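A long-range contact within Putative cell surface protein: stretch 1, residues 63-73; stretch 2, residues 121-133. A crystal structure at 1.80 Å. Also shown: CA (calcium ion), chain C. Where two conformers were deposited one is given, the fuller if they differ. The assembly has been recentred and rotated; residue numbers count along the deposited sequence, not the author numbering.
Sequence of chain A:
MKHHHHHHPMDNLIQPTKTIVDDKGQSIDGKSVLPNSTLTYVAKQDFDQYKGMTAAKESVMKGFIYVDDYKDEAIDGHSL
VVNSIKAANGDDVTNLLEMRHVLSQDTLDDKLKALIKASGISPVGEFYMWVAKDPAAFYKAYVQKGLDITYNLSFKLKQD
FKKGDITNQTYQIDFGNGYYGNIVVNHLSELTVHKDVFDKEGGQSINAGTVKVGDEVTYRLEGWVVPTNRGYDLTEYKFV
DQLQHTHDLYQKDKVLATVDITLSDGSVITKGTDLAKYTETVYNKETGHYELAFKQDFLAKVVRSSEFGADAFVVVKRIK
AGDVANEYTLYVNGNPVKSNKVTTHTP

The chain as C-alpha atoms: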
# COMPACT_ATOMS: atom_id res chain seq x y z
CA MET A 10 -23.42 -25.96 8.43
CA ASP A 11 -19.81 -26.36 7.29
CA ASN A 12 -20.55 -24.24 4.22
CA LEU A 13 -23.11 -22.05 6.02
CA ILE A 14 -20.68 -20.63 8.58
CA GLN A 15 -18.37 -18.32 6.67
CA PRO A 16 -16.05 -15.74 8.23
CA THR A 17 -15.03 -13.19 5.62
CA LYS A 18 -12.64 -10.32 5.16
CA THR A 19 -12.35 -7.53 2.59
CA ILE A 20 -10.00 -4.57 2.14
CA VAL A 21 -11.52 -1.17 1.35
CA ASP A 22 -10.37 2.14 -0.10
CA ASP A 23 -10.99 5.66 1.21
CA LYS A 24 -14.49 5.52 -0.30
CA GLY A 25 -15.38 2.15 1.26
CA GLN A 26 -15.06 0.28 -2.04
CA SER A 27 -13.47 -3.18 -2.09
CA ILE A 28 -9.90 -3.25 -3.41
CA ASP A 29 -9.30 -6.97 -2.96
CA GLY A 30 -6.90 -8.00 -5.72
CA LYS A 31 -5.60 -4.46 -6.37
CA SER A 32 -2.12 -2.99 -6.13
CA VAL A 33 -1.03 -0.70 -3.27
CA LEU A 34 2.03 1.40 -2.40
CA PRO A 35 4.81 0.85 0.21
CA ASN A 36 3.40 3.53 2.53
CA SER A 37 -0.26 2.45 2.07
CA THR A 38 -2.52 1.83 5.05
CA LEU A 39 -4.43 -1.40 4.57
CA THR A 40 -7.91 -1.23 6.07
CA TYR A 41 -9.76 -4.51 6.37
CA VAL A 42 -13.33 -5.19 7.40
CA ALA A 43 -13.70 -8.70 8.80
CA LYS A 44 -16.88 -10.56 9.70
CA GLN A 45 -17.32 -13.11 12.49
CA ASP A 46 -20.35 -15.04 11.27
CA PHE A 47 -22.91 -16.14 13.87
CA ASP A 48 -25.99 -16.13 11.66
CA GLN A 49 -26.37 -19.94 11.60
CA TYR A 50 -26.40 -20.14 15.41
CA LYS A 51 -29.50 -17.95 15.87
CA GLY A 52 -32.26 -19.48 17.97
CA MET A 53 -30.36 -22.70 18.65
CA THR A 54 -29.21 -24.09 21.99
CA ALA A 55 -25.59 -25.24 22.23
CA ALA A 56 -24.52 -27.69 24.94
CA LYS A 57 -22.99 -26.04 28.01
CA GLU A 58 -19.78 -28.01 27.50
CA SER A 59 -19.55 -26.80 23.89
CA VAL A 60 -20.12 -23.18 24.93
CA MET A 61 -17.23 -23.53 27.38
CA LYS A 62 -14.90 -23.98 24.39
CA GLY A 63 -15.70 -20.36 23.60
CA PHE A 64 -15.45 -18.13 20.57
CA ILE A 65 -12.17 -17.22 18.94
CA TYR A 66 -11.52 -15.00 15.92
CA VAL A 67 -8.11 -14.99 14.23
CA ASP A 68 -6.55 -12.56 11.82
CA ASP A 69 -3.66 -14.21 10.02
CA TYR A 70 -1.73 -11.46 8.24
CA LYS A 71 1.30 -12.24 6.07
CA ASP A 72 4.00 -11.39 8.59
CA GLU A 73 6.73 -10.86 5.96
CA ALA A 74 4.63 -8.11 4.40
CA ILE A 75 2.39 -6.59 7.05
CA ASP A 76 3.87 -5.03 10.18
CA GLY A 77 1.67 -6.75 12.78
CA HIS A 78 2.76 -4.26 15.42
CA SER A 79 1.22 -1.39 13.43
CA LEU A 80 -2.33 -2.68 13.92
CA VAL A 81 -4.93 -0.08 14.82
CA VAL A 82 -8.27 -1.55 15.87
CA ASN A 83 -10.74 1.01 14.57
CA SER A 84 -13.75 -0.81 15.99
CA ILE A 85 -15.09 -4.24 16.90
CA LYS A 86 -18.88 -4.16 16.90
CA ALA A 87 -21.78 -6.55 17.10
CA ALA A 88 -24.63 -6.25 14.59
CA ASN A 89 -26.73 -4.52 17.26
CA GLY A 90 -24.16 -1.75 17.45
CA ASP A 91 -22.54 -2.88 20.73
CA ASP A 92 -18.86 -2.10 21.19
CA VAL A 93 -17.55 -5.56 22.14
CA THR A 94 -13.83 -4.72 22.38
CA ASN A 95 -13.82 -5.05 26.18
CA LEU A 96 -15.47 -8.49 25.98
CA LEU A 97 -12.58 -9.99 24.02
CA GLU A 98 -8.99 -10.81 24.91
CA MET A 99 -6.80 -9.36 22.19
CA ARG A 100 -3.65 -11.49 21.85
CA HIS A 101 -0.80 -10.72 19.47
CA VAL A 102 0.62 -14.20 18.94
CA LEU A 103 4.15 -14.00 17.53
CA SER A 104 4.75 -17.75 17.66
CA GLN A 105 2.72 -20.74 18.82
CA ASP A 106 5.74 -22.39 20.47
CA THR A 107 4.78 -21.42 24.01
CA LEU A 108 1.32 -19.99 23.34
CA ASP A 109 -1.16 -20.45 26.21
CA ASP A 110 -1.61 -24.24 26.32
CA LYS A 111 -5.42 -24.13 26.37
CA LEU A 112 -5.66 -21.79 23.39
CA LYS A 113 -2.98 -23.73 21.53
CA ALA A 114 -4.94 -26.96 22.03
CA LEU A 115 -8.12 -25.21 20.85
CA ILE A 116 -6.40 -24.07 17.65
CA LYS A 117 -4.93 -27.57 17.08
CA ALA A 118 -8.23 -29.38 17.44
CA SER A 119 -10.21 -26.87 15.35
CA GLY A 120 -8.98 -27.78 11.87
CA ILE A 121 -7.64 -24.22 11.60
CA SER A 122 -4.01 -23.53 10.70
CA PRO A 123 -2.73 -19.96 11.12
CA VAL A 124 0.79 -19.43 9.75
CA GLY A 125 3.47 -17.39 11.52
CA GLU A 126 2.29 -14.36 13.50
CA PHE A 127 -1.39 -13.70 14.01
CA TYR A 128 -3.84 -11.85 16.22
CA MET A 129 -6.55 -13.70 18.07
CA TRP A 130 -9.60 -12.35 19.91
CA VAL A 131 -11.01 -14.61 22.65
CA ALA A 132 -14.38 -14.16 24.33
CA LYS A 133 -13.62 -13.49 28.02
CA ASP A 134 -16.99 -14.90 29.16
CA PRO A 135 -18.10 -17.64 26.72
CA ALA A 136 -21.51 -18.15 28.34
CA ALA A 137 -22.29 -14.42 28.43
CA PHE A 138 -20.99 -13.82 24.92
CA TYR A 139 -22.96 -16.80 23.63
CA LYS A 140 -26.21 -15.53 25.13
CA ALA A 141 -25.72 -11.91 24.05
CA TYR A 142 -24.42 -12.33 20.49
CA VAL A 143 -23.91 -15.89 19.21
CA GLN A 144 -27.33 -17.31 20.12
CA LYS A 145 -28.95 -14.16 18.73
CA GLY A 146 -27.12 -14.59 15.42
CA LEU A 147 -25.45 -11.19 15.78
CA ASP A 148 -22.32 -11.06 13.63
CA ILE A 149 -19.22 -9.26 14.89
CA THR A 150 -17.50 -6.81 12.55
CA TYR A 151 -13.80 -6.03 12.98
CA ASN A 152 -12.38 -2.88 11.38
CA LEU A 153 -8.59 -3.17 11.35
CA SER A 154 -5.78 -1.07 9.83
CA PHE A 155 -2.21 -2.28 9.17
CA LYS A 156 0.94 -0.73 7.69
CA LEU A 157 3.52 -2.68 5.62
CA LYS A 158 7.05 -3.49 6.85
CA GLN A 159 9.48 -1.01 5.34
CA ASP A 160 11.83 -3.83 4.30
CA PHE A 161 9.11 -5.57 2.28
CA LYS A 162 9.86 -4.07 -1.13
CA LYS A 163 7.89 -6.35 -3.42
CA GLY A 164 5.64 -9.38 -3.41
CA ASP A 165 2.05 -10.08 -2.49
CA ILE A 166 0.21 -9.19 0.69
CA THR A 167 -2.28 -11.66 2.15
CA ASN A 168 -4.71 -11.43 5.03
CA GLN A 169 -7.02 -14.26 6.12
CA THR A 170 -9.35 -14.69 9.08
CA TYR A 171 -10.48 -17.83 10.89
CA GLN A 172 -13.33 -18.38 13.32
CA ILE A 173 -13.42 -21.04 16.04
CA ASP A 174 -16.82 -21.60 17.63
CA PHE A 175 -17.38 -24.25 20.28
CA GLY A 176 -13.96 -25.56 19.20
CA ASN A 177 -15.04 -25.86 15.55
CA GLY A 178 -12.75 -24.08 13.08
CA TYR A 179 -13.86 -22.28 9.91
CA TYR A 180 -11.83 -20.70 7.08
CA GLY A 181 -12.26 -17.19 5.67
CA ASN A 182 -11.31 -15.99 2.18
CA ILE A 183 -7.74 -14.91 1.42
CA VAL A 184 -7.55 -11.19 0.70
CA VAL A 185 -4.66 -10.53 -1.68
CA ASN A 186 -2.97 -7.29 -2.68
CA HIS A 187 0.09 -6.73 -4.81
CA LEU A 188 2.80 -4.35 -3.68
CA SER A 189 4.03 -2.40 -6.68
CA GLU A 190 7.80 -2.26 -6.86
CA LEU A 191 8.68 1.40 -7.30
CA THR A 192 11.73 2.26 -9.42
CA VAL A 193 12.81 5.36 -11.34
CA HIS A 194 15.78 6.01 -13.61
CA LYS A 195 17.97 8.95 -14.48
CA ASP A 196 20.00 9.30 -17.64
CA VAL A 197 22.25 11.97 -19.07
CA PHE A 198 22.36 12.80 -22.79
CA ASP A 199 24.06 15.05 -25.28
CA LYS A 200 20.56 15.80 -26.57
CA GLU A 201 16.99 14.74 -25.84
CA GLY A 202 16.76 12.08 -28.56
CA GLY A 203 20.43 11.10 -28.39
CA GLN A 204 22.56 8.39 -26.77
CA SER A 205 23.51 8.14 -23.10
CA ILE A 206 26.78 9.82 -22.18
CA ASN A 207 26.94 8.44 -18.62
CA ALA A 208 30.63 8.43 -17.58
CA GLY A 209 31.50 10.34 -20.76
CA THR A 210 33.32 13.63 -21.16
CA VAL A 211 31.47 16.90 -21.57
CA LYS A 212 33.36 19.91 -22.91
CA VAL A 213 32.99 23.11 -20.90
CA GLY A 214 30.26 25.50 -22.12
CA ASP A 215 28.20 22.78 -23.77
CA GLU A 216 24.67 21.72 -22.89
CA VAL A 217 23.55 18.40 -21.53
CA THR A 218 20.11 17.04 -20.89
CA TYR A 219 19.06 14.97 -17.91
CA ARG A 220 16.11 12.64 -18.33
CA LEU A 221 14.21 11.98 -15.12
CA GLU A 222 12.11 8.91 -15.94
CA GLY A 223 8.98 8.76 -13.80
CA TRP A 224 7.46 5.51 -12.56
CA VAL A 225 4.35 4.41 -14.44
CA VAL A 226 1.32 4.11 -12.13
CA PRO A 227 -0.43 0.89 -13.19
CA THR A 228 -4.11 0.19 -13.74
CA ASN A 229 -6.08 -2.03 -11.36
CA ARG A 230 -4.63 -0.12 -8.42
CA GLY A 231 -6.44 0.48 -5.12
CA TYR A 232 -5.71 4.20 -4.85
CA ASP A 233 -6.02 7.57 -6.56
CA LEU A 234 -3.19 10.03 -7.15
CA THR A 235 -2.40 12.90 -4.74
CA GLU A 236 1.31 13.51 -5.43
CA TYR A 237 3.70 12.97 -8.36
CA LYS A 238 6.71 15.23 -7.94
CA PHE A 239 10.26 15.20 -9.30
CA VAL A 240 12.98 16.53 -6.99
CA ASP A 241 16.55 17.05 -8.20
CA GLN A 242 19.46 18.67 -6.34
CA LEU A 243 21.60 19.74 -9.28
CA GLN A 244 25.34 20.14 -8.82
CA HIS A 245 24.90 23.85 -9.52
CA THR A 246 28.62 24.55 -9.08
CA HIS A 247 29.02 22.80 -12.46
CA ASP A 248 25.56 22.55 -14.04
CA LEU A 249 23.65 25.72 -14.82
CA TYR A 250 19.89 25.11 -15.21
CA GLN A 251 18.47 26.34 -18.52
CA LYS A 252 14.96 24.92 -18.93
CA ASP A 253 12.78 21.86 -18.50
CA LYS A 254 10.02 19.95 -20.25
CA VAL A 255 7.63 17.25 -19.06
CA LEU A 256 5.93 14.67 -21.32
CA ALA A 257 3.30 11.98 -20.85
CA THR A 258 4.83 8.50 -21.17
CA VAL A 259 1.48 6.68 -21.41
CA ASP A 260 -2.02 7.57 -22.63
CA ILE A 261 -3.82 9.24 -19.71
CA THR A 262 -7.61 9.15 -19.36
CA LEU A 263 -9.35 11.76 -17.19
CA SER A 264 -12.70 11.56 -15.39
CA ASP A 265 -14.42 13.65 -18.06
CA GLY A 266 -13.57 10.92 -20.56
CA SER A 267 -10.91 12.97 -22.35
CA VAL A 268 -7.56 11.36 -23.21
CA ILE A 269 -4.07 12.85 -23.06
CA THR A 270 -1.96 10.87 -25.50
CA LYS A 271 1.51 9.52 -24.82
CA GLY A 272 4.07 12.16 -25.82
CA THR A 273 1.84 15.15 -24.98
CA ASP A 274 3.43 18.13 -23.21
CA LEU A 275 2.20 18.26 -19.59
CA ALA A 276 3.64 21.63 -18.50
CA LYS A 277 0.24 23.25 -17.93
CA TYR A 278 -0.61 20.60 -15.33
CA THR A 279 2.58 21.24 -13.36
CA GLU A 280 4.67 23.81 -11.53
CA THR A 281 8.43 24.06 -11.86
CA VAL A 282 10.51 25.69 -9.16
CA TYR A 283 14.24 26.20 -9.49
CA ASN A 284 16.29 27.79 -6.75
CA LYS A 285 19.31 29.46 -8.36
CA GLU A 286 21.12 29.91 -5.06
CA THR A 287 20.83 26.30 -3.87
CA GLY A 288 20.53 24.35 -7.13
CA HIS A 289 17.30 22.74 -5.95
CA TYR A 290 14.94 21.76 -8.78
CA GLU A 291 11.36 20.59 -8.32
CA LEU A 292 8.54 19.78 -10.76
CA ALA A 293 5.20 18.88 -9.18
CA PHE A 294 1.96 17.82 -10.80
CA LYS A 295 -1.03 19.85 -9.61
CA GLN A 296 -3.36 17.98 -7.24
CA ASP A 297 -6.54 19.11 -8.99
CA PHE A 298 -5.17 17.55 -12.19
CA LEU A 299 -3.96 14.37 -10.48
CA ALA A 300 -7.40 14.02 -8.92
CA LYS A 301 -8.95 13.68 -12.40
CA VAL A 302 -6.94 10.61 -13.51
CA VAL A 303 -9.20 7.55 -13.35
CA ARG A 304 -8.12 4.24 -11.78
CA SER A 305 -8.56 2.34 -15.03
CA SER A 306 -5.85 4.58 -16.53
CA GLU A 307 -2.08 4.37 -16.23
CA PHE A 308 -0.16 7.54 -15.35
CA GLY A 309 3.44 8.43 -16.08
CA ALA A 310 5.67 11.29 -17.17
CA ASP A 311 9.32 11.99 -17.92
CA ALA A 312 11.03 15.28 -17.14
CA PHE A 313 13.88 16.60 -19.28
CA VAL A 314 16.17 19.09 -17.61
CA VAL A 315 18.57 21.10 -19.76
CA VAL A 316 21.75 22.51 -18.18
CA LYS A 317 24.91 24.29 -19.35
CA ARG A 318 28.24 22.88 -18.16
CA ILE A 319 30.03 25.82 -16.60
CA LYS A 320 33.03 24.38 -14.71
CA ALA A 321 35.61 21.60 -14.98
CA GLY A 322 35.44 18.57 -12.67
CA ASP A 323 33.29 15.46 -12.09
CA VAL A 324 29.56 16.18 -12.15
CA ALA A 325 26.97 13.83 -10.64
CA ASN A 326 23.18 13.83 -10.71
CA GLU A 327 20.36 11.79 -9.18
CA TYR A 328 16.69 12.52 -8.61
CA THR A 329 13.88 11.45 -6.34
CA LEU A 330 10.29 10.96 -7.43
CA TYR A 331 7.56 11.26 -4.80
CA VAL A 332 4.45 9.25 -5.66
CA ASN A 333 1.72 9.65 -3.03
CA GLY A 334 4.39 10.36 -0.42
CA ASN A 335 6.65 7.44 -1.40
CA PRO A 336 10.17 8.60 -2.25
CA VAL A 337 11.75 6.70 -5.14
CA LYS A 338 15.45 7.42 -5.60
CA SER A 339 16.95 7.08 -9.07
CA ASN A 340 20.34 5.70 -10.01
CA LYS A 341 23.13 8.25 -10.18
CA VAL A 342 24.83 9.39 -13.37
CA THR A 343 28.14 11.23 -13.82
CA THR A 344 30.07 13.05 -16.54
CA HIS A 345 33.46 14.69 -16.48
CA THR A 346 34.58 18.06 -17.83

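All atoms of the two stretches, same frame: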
# COMPACT_ATOMS: atom_id res chain seq x y z
N GLY A 63 -15.80 -21.79 23.85
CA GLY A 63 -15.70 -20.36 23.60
C GLY A 63 -15.74 -19.95 22.14
O GLY A 63 -16.13 -20.72 21.26
N PHE A 64 -15.33 -18.71 21.89
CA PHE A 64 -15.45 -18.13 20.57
C PHE A 64 -14.20 -17.34 20.29
O PHE A 64 -13.88 -16.39 21.00
CB PHE A 64 -16.71 -17.27 20.50
CG PHE A 64 -17.93 -18.01 20.96
CD1 PHE A 64 -18.58 -18.87 20.10
CD2 PHE A 64 -18.36 -17.91 22.27
CE1 PHE A 64 -19.69 -19.60 20.53
CE2 PHE A 64 -19.46 -18.62 22.70
CZ PHE A 64 -20.13 -19.46 21.83
N ILE A 65 -13.46 -17.79 19.27
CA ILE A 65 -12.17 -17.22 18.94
C ILE A 65 -12.23 -16.70 17.51
O ILE A 65 -12.82 -17.35 16.65
CB ILE A 65 -11.05 -18.29 19.03
CG1 ILE A 65 -10.88 -18.74 20.49
CG2 ILE A 65 -9.73 -17.75 18.43
CD1 ILE A 65 -10.01 -19.96 20.65
N TYR A 66 -11.66 -15.52 17.29
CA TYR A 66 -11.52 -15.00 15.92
C TYR A 66 -10.04 -14.74 15.69
O TYR A 66 -9.36 -14.23 16.58
CB TYR A 66 -12.32 -13.70 15.74
CG TYR A 66 -12.60 -13.38 14.28
CD1 TYR A 66 -13.48 -14.17 13.54
CD2 TYR A 66 -11.98 -12.31 13.64
CE1 TYR A 66 -13.74 -13.90 12.20
CE2 TYR A 66 -12.23 -12.02 12.28
CZ TYR A 66 -13.12 -12.82 11.58
OH TYR A 66 -13.41 -12.58 10.24
N VAL A 67 -9.54 -15.09 14.51
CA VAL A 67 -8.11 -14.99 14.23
C VAL A 67 -7.90 -14.15 12.99
O VAL A 67 -8.62 -14.31 12.01
CB VAL A 67 -7.46 -16.40 13.99
CG1 VAL A 67 -6.07 -16.29 13.37
CG2 VAL A 67 -7.37 -17.19 15.29
N ASP A 68 -6.94 -13.23 13.04
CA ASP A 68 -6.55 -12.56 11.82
C ASP A 68 -5.12 -12.96 11.53
O ASP A 68 -4.21 -12.60 12.27
CB ASP A 68 -6.65 -11.05 11.92
CG ASP A 68 -6.33 -10.37 10.60
OD1 ASP A 68 -5.17 -10.45 10.16
OD2 ASP A 68 -7.25 -9.76 10.00
N ASP A 69 -4.95 -13.72 10.45
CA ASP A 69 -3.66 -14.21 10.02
C ASP A 69 -3.16 -13.32 8.88
O ASP A 69 -3.53 -13.50 7.71
CB ASP A 69 -3.81 -15.67 9.55
CG ASP A 69 -2.50 -16.30 9.12
OD1 ASP A 69 -1.49 -15.57 8.97
OD2 ASP A 69 -2.48 -17.53 8.90
N TYR A 70 -2.32 -12.35 9.23
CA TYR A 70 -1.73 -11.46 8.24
C TYR A 70 -0.41 -12.07 7.79
O TYR A 70 0.23 -12.80 8.55
CB TYR A 70 -1.50 -10.07 8.83
CG TYR A 70 -0.59 -10.06 10.06
CD1 TYR A 70 -1.12 -10.22 11.34
CD2 TYR A 70 0.78 -9.90 9.94
CE1 TYR A 70 -0.30 -10.22 12.47
CE2 TYR A 70 1.61 -9.90 11.06
CZ TYR A 70 1.06 -10.05 12.32
OH TYR A 70 1.88 -10.03 13.43
N LYS A 71 -0.00 -11.78 6.55
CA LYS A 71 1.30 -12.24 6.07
C LYS A 71 2.40 -11.46 6.79
O LYS A 71 2.62 -10.27 6.53
CB LYS A 71 1.43 -12.04 4.57
CG LYS A 71 2.77 -12.47 4.01
CD LYS A 71 2.71 -12.50 2.49
CE LYS A 71 4.09 -12.70 1.88
NZ LYS A 71 3.99 -12.72 0.38
N ASP A 72 3.11 -12.13 7.69
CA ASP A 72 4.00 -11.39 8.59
C ASP A 72 5.30 -10.89 7.94
O ASP A 72 6.01 -10.09 8.52
CB ASP A 72 4.24 -12.16 9.91
CG ASP A 72 5.06 -13.44 9.73
OD1 ASP A 72 5.93 -13.51 8.83
OD2 ASP A 72 4.85 -14.37 10.53
N GLU A 73 5.59 -11.36 6.73
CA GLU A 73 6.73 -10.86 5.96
C GLU A 73 6.39 -9.51 5.33
O GLU A 73 7.27 -8.70 5.02
CB GLU A 73 7.10 -11.84 4.85
CG GLU A 73 8.30 -11.41 4.00
CD GLU A 73 8.32 -12.06 2.62
OE1 GLU A 73 7.61 -13.08 2.42
OE2 GLU A 73 9.04 -11.55 1.74
N ILE A 121 -8.20 -25.50 12.03
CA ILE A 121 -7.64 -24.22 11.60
C ILE A 121 -6.12 -24.18 11.72
O ILE A 121 -5.55 -24.75 12.65
CB ILE A 121 -8.29 -23.06 12.43
CG1 ILE A 121 -9.49 -22.46 11.70
CG2 ILE A 121 -7.29 -21.98 12.79
CD1 ILE A 121 -9.97 -23.28 10.51
N SER A 122 -5.46 -23.52 10.77
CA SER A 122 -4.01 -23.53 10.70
C SER A 122 -3.41 -22.16 10.38
O SER A 122 -3.00 -21.92 9.24
CB SER A 122 -3.56 -24.54 9.64
OG SER A 122 -2.16 -24.78 9.70
N PRO A 123 -3.35 -21.26 11.38
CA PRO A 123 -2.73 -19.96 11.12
C PRO A 123 -1.21 -20.07 11.00
O PRO A 123 -0.58 -20.77 11.79
CB PRO A 123 -3.10 -19.14 12.36
CG PRO A 123 -3.27 -20.14 13.43
CD PRO A 123 -3.80 -21.39 12.77
N VAL A 124 -0.64 -19.35 10.04
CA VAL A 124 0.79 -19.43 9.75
C VAL A 124 1.53 -18.23 10.33
O VAL A 124 1.09 -17.10 10.19
CB VAL A 124 1.02 -19.47 8.22
CG1 VAL A 124 2.49 -19.29 7.88
CG2 VAL A 124 0.51 -20.78 7.66
N GLY A 125 2.66 -18.49 10.99
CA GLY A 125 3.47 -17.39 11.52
C GLY A 125 2.74 -16.56 12.56
O GLY A 125 1.98 -17.11 13.37
N GLU A 126 2.95 -15.25 12.54
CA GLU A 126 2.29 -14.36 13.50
C GLU A 126 0.82 -14.20 13.18
O GLU A 126 0.42 -14.23 12.02
CB GLU A 126 2.95 -12.98 13.51
CG GLU A 126 4.45 -13.00 13.71
CD GLU A 126 5.08 -11.63 13.58
OE1 GLU A 126 4.37 -10.65 13.22
OE2 GLU A 126 6.30 -11.53 13.83
N PHE A 127 0.01 -14.01 14.21
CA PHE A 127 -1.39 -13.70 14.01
C PHE A 127 -1.94 -12.97 15.23
O PHE A 127 -1.30 -12.94 16.28
CB PHE A 127 -2.20 -14.98 13.70
CG PHE A 127 -2.13 -16.02 14.79
CD1 PHE A 127 -1.08 -16.93 14.84
CD2 PHE A 127 -3.16 -16.14 15.73
CE1 PHE A 127 -1.04 -17.92 15.84
CE2 PHE A 127 -3.13 -17.13 16.73
CZ PHE A 127 -2.07 -18.01 16.77
N TYR A 128 -3.10 -12.33 15.07
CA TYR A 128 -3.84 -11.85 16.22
C TYR A 128 -5.00 -12.78 16.46
O TYR A 128 -5.59 -13.32 15.51
CB TYR A 128 -4.44 -10.48 15.96
CG TYR A 128 -3.48 -9.35 16.15
CD1 TYR A 128 -2.73 -8.86 15.08
CD2 TYR A 128 -3.31 -8.76 17.40
CE1 TYR A 128 -1.84 -7.80 15.26
CE2 TYR A 128 -2.43 -7.70 17.59
CZ TYR A 128 -1.70 -7.24 16.51
OH TYR A 128 -0.83 -6.20 16.67
N MET A 129 -5.33 -12.98 17.73
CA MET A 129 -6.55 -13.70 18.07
C MET A 129 -7.37 -12.89 19.06
O MET A 129 -6.81 -12.17 19.89
CB MET A 129 -6.26 -15.14 18.54
CG MET A 129 -5.46 -15.27 19.82
SD MET A 129 -4.91 -16.98 20.12
CE MET A 129 -6.45 -17.90 20.01
N TRP A 130 -8.70 -12.97 18.94
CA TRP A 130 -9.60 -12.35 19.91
C TRP A 130 -10.40 -13.47 20.57
O TRP A 130 -10.99 -14.32 19.89
CB TRP A 130 -10.55 -11.37 19.21
CG TRP A 130 -9.89 -10.10 18.80
CD1 TRP A 130 -9.85 -8.94 19.51
CD2 TRP A 130 -9.16 -9.86 17.59
NE1 TRP A 130 -9.15 -7.98 18.81
CE2 TRP A 130 -8.72 -8.52 17.63
CE3 TRP A 130 -8.85 -10.64 16.47
CZ2 TRP A 130 -7.96 -7.95 16.60
CZ3 TRP A 130 -8.09 -10.05 15.44
CH2 TRP A 130 -7.67 -8.73 15.51
N VAL A 131 -10.39 -13.51 21.91
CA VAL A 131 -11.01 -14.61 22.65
C VAL A 131 -12.11 -14.06 23.54
O VAL A 131 -11.87 -13.13 24.31
CB VAL A 131 -9.97 -15.34 23.54
CG1 VAL A 131 -10.64 -16.51 24.31
CG2 VAL A 131 -8.80 -15.84 22.69
N ALA A 132 -13.31 -14.60 23.43
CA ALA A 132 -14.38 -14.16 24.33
C ALA A 132 -13.99 -14.43 25.79
O ALA A 132 -13.75 -15.58 26.16
CB ALA A 132 -15.68 -14.86 23.99
N LYS A 133 -13.97 -13.37 26.60
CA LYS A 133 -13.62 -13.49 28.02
C LYS A 133 -14.63 -14.30 28.85
O LYS A 133 -14.27 -14.96 29.83
CB LYS A 133 -13.48 -12.10 28.65
CG LYS A 133 -12.39 -11.23 28.04
CD LYS A 133 -12.37 -9.87 28.72
CE LYS A 133 -11.36 -8.94 28.09
NZ LYS A 133 -11.35 -7.65 28.83
CA CA C . 0.62 -14.88 9.74
O HOH W 1 -13.94 -17.78 24.31
O HOH W 2 -13.99 -13.92 19.55
O HOH W 3 2.51 -14.97 8.33

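A calcium ion ties the two stretches together just beyond the point where their strand pairing ends. It is bound by Asp69 OD1 and Tyr70 O (each 2.4 Å) from the first stretch, by Val124 O (2.3 Å) and Glu126 O (2.4 Å) from the second, and by a water at 2.4 Å that accepts a hydrogen bond from Asp72 N (3.0 Å). The shared metal accounts for the proximity of Asp69 OD1 and Val124 O, two oxygens 3.2 Å apart with no hydrogen bond between them. The carboxylate of Asp69 serves twice: while OD1 binds calcium, OD2 accepts a hydrogen bond from Val124 N (2.8 Å).

Two further side chains hold the loop around the ion. Asp72 OD2 receives Glu126 N at 2.9 Å in a nearly linear bond, and Tyr70 OH donates to Glu126 OE1 at 2.6 Å, with Glu126 O lying over one face of the tyrosine ring. Gly125 adopts positive phi here; an ideal CB would lie 2.3 Å from Asp72 OD2, a clash that glycine avoids.

Away from the metal, strands 64-70 and 127-132 run antiparallel. Tyr66 and Trp130 exchange two hydrogen bonds, Tyr66 N to Trp130 O (2.9 Å) and Trp130 N to Tyr66 O (2.8 Å). Asp68 and Tyr128 repeat the pattern, with Asp68 N to Tyr128 O at 2.8 Å and Tyr128 N to Asp68 O at 3.0 Å. Ala132 N to Phe64 O (3.1 Å) extends the ladder, and a water bridges Phe64 N and Ala132 O, at 2.9 Å from each.

Ile65, Val67, Met129 and Val131 share one face, where Ile65 CG2 packs 3.6 Å from Met129 CE; Phe127 adds to this apolar packing through CD2, 3.7 Å from Val67 CG1. On the other face, the edge of the Trp130 ring meets Asp68, with CZ3 3.9 Å from Asp68 CB.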